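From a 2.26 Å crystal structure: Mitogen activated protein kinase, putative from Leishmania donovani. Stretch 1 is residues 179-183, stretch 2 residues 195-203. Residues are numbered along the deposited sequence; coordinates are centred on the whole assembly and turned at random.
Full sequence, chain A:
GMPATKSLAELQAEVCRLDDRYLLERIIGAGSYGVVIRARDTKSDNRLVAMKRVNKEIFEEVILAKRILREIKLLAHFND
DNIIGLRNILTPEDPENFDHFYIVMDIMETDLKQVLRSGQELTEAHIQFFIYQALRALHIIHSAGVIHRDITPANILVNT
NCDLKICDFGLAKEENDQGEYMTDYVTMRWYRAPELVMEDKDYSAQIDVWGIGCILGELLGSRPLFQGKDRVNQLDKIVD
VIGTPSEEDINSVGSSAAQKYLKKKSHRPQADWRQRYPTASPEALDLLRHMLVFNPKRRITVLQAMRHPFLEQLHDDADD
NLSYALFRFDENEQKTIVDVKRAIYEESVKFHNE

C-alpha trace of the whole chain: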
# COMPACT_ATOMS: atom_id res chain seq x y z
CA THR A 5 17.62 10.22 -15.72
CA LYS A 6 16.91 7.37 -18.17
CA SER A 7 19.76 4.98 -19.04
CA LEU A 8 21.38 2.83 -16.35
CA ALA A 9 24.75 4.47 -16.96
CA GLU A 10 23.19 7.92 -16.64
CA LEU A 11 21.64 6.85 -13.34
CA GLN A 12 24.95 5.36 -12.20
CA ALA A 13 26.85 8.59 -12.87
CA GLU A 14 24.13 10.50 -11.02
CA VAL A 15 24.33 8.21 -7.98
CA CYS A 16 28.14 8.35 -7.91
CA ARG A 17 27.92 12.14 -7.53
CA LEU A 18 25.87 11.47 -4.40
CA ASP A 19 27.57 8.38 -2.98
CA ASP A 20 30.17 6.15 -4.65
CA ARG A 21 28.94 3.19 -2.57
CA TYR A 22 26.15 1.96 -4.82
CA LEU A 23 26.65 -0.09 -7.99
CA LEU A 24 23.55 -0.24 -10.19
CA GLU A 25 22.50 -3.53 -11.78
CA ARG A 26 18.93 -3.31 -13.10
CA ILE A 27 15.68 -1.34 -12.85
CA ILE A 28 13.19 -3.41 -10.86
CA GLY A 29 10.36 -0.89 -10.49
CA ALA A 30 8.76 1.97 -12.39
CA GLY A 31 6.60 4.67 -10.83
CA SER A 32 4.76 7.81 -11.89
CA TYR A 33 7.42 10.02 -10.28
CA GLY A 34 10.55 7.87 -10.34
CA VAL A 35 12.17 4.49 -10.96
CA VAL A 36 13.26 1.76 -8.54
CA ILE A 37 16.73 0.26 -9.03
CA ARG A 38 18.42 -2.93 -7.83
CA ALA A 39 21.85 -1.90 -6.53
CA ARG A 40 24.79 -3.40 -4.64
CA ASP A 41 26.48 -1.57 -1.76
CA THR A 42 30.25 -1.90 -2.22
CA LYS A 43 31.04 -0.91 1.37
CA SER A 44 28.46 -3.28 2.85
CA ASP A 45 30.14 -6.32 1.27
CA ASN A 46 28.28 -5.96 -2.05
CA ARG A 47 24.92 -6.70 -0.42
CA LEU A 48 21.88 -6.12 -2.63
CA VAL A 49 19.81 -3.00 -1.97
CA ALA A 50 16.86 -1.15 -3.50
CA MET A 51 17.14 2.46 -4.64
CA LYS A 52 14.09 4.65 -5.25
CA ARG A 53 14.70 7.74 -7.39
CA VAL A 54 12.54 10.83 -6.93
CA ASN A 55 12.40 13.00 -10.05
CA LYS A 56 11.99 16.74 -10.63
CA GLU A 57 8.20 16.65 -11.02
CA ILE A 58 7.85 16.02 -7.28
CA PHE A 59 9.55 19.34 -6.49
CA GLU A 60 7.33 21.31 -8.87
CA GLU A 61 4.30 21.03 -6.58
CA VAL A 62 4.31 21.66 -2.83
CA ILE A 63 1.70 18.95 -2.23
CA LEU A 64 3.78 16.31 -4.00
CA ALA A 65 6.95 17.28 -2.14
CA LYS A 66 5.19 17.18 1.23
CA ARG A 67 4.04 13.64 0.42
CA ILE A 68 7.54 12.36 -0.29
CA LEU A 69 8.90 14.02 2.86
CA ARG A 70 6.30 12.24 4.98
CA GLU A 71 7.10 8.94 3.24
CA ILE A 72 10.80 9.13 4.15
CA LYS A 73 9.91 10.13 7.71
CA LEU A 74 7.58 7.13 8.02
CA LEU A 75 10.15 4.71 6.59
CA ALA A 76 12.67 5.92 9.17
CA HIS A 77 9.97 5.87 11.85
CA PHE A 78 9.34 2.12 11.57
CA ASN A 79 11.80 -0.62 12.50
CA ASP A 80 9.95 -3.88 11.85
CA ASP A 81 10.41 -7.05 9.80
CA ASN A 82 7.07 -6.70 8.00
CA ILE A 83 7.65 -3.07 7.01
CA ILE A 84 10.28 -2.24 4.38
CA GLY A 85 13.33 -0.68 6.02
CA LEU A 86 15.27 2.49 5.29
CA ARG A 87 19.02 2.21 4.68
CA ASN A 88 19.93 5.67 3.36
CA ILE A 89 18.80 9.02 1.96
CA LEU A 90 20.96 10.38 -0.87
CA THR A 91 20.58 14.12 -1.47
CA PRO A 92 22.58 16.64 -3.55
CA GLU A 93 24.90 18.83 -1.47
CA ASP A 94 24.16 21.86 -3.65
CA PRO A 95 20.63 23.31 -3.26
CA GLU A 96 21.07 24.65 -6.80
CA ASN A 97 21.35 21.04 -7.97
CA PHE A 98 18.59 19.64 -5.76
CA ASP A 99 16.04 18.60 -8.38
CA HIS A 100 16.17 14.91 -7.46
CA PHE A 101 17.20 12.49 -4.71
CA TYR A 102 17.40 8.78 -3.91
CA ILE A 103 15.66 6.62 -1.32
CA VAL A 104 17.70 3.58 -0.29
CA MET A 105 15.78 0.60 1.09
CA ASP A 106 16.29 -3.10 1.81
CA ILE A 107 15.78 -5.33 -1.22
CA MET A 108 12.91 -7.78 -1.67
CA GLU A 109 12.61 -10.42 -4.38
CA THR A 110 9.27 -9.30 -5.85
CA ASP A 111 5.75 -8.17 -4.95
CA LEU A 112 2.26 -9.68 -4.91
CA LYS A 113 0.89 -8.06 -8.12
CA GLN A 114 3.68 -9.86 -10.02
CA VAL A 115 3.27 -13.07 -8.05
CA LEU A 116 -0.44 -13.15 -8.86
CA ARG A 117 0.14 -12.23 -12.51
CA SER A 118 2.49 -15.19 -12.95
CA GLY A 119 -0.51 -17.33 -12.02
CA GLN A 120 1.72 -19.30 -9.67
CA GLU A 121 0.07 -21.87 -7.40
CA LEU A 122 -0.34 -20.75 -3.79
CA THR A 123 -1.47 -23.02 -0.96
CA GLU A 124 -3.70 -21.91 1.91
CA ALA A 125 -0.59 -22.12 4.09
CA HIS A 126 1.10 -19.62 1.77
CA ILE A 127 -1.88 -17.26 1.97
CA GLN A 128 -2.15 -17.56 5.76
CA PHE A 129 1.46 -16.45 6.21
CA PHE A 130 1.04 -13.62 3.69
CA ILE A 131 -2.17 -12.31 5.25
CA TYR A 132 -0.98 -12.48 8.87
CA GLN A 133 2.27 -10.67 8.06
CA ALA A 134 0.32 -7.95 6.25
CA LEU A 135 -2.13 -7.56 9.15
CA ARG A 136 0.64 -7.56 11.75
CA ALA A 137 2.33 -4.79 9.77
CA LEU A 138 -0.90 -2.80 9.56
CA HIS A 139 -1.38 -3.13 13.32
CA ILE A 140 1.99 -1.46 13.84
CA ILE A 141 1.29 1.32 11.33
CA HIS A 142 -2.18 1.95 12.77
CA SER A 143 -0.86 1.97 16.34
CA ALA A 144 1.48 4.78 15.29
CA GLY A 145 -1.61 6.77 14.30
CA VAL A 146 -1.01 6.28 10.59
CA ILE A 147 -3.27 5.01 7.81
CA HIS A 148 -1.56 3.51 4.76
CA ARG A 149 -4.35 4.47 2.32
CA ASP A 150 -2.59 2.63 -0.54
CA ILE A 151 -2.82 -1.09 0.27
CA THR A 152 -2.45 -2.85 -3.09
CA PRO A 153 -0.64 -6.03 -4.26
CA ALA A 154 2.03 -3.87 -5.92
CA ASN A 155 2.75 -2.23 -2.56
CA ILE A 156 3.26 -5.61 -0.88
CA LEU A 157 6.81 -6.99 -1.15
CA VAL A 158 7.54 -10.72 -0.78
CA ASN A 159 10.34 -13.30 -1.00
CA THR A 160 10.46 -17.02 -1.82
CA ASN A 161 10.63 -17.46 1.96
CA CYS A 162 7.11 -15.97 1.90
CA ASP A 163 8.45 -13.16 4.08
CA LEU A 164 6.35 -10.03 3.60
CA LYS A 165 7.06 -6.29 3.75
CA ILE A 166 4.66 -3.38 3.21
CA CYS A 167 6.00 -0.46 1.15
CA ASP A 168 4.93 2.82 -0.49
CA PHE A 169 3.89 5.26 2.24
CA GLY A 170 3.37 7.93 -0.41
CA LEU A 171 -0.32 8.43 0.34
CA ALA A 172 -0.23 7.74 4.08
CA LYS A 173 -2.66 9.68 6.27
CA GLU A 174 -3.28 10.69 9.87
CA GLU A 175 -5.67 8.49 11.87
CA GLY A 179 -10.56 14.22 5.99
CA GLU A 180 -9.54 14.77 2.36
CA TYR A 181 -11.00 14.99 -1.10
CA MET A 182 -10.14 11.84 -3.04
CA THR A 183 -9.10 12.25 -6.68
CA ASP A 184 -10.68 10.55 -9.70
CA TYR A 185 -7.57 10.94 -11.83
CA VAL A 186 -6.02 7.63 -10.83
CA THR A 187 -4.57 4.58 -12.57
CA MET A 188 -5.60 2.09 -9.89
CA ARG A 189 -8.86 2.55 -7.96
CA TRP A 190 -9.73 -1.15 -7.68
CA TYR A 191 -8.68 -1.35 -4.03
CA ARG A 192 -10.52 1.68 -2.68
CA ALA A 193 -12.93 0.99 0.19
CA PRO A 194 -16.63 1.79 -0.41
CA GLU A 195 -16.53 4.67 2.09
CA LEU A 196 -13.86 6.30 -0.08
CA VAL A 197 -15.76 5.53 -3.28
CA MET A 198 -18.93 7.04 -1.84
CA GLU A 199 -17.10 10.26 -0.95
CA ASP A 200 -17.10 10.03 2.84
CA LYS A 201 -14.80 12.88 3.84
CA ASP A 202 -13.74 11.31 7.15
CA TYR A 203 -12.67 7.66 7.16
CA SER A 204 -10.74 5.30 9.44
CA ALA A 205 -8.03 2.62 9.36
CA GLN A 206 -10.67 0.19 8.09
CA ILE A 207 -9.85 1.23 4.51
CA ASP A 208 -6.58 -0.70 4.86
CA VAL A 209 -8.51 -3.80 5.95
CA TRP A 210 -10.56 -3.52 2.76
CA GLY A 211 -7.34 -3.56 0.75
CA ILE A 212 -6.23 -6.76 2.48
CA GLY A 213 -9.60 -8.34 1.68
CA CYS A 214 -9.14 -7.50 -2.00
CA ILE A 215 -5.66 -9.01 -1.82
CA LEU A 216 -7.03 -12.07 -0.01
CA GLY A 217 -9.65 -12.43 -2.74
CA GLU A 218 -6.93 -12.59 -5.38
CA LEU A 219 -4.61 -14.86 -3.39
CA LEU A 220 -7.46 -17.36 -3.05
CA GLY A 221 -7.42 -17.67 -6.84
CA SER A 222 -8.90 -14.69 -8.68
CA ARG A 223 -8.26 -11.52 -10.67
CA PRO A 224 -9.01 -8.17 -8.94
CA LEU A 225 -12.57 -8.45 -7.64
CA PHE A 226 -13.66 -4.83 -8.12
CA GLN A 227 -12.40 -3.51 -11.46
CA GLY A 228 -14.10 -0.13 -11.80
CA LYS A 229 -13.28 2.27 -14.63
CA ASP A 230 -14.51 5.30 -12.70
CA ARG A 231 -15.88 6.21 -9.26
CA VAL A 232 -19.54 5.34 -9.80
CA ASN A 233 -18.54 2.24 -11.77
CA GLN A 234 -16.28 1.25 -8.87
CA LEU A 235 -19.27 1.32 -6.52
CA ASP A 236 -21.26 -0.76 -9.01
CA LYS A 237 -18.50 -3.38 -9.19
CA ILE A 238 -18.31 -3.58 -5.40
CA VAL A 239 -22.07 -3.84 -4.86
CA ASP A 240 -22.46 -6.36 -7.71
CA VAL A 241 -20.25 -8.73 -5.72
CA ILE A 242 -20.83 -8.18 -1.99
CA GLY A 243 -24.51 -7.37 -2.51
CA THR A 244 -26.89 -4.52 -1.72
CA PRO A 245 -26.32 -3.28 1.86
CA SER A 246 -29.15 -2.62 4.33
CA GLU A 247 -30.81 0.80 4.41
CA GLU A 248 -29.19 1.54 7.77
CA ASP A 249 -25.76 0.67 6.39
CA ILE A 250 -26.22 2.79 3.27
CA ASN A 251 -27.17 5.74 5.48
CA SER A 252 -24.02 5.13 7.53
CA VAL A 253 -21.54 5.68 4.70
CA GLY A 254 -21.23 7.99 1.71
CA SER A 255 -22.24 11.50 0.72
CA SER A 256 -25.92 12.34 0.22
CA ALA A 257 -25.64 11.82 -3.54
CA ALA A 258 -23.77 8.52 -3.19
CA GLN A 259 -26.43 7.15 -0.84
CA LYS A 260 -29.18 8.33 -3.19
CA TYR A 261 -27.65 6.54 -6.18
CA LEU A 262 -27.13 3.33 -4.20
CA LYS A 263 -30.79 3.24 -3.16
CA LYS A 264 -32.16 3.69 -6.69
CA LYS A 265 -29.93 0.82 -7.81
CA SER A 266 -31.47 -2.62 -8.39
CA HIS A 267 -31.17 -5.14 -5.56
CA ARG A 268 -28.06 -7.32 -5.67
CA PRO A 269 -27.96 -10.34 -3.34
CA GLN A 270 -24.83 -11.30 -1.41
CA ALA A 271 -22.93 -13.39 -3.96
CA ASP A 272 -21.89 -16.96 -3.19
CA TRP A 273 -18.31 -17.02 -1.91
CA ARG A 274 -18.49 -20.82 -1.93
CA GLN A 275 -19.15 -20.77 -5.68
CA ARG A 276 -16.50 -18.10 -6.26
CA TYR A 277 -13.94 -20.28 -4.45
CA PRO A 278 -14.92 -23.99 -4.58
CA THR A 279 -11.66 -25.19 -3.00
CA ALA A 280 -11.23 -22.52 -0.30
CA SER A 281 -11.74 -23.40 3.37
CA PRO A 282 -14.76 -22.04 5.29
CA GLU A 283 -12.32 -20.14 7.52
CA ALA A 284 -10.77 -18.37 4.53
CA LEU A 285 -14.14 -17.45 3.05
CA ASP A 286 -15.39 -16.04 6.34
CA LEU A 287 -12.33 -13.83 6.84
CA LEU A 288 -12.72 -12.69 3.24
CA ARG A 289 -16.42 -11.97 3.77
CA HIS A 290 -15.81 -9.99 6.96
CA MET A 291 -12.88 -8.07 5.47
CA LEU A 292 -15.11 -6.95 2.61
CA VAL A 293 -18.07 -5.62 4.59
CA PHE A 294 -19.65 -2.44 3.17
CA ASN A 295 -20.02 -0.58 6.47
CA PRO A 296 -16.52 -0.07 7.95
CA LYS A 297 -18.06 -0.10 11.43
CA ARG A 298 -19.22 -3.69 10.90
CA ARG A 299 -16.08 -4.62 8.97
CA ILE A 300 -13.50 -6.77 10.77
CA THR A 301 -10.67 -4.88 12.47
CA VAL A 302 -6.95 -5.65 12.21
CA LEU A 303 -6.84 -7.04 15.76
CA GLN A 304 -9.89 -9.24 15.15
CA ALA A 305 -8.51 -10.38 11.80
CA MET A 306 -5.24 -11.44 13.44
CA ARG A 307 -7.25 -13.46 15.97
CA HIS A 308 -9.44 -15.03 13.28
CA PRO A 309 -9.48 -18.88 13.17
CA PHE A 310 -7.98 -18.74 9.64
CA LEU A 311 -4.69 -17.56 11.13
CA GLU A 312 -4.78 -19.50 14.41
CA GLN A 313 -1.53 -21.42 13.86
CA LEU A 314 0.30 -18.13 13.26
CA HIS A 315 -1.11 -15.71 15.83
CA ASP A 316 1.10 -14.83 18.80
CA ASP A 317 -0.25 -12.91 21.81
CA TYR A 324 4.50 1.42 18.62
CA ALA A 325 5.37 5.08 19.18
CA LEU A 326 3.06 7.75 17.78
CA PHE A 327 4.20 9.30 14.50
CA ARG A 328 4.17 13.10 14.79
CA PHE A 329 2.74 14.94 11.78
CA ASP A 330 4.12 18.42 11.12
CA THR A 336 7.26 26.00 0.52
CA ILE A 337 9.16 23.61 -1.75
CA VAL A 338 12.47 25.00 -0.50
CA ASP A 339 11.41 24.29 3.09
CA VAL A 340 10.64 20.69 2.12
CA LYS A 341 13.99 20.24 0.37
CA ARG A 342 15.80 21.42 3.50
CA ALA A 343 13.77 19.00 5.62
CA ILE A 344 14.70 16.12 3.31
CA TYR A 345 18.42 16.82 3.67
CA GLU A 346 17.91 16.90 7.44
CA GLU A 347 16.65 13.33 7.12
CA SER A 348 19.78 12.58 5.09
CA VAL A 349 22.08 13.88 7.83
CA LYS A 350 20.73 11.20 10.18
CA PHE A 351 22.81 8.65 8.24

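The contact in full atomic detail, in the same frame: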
# COMPACT_ATOMS: atom_id res chain seq x y z
N GLY A 179 -9.53 14.40 7.00
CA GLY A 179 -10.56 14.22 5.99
C GLY A 179 -10.23 14.93 4.69
O GLY A 179 -10.29 16.16 4.62
N GLU A 180 -9.88 14.17 3.65
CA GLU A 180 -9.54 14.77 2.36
C GLU A 180 -10.44 14.41 1.19
O GLU A 180 -11.26 13.49 1.24
CB GLU A 180 -8.12 14.41 1.96
CG GLU A 180 -7.09 15.10 2.76
CD GLU A 180 -5.73 14.98 2.13
OE1 GLU A 180 -5.56 14.07 1.29
OE2 GLU A 180 -4.82 15.74 2.53
N TYR A 181 -10.23 15.16 0.12
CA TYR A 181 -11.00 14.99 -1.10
C TYR A 181 -10.27 14.08 -2.08
O TYR A 181 -9.31 14.49 -2.74
CB TYR A 181 -11.28 16.35 -1.74
N MET A 182 -10.75 12.85 -2.19
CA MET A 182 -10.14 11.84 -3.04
C MET A 182 -10.22 12.22 -4.52
O MET A 182 -11.22 12.77 -4.98
CB MET A 182 -10.80 10.49 -2.81
CG MET A 182 -10.07 9.32 -3.42
SD MET A 182 -10.76 7.73 -2.90
CE MET A 182 -12.29 7.72 -3.82
N THR A 183 -9.17 11.90 -5.27
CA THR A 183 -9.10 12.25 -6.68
C THR A 183 -9.62 11.13 -7.58
O THR A 183 -9.53 9.95 -7.24
CB THR A 183 -7.65 12.61 -7.11
OG1 THR A 183 -7.62 12.89 -8.51
CG2 THR A 183 -6.70 11.46 -6.80
N GLU A 195 -16.36 3.38 1.43
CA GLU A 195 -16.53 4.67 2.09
C GLU A 195 -15.75 5.76 1.34
O GLU A 195 -16.18 6.91 1.30
CB GLU A 195 -16.09 4.61 3.55
CG GLU A 195 -14.69 4.06 3.79
CD GLU A 195 -14.68 2.57 4.06
OE1 GLU A 195 -13.89 2.13 4.92
OE2 GLU A 195 -15.45 1.84 3.40
N LEU A 196 -14.62 5.38 0.75
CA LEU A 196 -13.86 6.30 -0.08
C LEU A 196 -14.61 6.56 -1.38
O LEU A 196 -14.79 7.71 -1.79
CB LEU A 196 -12.46 5.75 -0.38
CG LEU A 196 -11.49 5.62 0.80
CD1 LEU A 196 -10.16 5.07 0.32
CD2 LEU A 196 -11.30 6.97 1.47
N VAL A 197 -15.04 5.48 -2.02
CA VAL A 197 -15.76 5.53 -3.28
C VAL A 197 -17.02 6.38 -3.18
O VAL A 197 -17.38 7.10 -4.12
CB VAL A 197 -16.13 4.11 -3.76
CG1 VAL A 197 -16.90 4.16 -5.07
CG2 VAL A 197 -14.87 3.26 -3.92
N MET A 198 -17.69 6.31 -2.04
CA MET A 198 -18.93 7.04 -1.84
C MET A 198 -18.71 8.42 -1.22
O MET A 198 -19.63 9.03 -0.71
CB MET A 198 -19.89 6.22 -0.98
CG MET A 198 -20.41 4.98 -1.67
SD MET A 198 -21.62 4.07 -0.70
CE MET A 198 -22.97 5.25 -0.63
N GLU A 199 -17.46 8.88 -1.29
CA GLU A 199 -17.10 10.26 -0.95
C GLU A 199 -17.33 10.63 0.51
O GLU A 199 -17.70 11.77 0.81
CB GLU A 199 -17.87 11.24 -1.85
CG GLU A 199 -17.75 10.96 -3.33
CD GLU A 199 -18.75 11.75 -4.15
OE1 GLU A 199 -19.75 12.23 -3.57
OE2 GLU A 199 -18.54 11.90 -5.37
N ASP A 200 -17.10 9.69 1.42
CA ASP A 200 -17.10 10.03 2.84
C ASP A 200 -15.82 10.76 3.18
O ASP A 200 -14.72 10.21 3.05
CB ASP A 200 -17.26 8.78 3.70
CG ASP A 200 -18.63 8.69 4.34
OD1 ASP A 200 -19.55 9.38 3.86
OD2 ASP A 200 -18.79 7.93 5.32
N LYS A 201 -15.95 12.02 3.59
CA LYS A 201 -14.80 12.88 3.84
C LYS A 201 -13.90 12.31 4.93
O LYS A 201 -12.68 12.27 4.77
CB LYS A 201 -15.27 14.29 4.23
N ASP A 202 -14.50 11.87 6.03
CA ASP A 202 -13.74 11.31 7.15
C ASP A 202 -13.86 9.79 7.19
O ASP A 202 -14.95 9.24 7.30
CB ASP A 202 -14.21 11.92 8.47
N TYR A 203 -12.71 9.12 7.12
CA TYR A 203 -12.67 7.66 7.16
C TYR A 203 -11.72 7.19 8.26
O TYR A 203 -11.14 8.00 8.98
CB TYR A 203 -12.24 7.10 5.81
CG TYR A 203 -11.04 7.79 5.19
CD1 TYR A 203 -11.20 8.92 4.40
CD2 TYR A 203 -9.76 7.31 5.39
CE1 TYR A 203 -10.12 9.56 3.83
CE2 TYR A 203 -8.66 7.94 4.83
CZ TYR A 203 -8.85 9.07 4.05
OH TYR A 203 -7.76 9.69 3.49

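What does the helical start of stretch 2 offer to its partner? Glu195, Leu196 and Val197 form the last turn of a helix that begins earlier in the chain. Glu195 is buried but takes no part in the contact: its carboxylate is hydrogen-bonded elsewhere in the structure, and its backbone O accepts from Asp200 N at 2.9 Å. Leu196 is the main partner. Met182, whose CA-to-CB bond points toward stretch 2, extends along it with chi1 and chi2 both t and chi3 p, and this brings Met182 SD to 3.6 Å from Leu196 CB and Met182 CE to 3.2 Å from Leu196 O. The first is an apolar side-chain contact; the second is a close approach of a methyl group to a carbonyl oxygen, with no hydrogen bond involved. Leu196, with its CB set sideways to stretch 1, offers Met182 the base of its side chain together with its backbone. A long, unbranched and flexible methionine suits this place, since the two CA atoms, Met182 CA and Leu196 CA, are 7.3 Å apart and the thioether has to cross that gap.

How does the chain turn after the helix, and does the turn itself touch stretch 1? Val197 still feels the tip of the methionine, its backbone N lying 4.0 Å from Met182 CE, although its own CA-to-CB bond points away. Met198 is the first residue to leave helical geometry, and Glu199 follows with a positive phi of 65°. The turn is held by its own backbone: Glu199 N donates to Leu196 O at 3.0 Å, so the carbonyl that Met182 CE approaches is already satisfied by a hydrogen bond. Met198 and Glu199 lose no surface to stretch 1, and Asp200 next to them virtually none.

What brings the two stretches together again at Lys201 and Asp202? Here the contact is made by backbone. Gly179 CA lies 3.1 Å from Lys201 O and 4.5 Å from Asp202 CA, while Glu180 N is 3.6 Å from the same Lys201 O without forming a hydrogen bond. Glycine fits this close approach: an ideal CB on Gly179 would itself lie 3.1 Å from Lys201 O, a tight fit. The side chains of Lys201 and Asp202 are modelled only as far as CB, so nothing can be said about their charged ends, and that of Glu180 starts out away from stretch 2.

What, then, does the whole contact amount to? It is small, burying 263 Å² over both sides, and no hydrogen bond crosses it among the modelled atoms. Met182 gives up the most surface, 70 Å², and Leu196 follows with 42 Å². Tyr203 closes stretch 2 with part of its surface covered; its CB is set sideways, but the end of its side chain comes nearer, and Tyr203 CE1 lies 4.6 Å from Glu180 N. Packing at Met182 and a backbone approach at Gly179 therefore join the two segments.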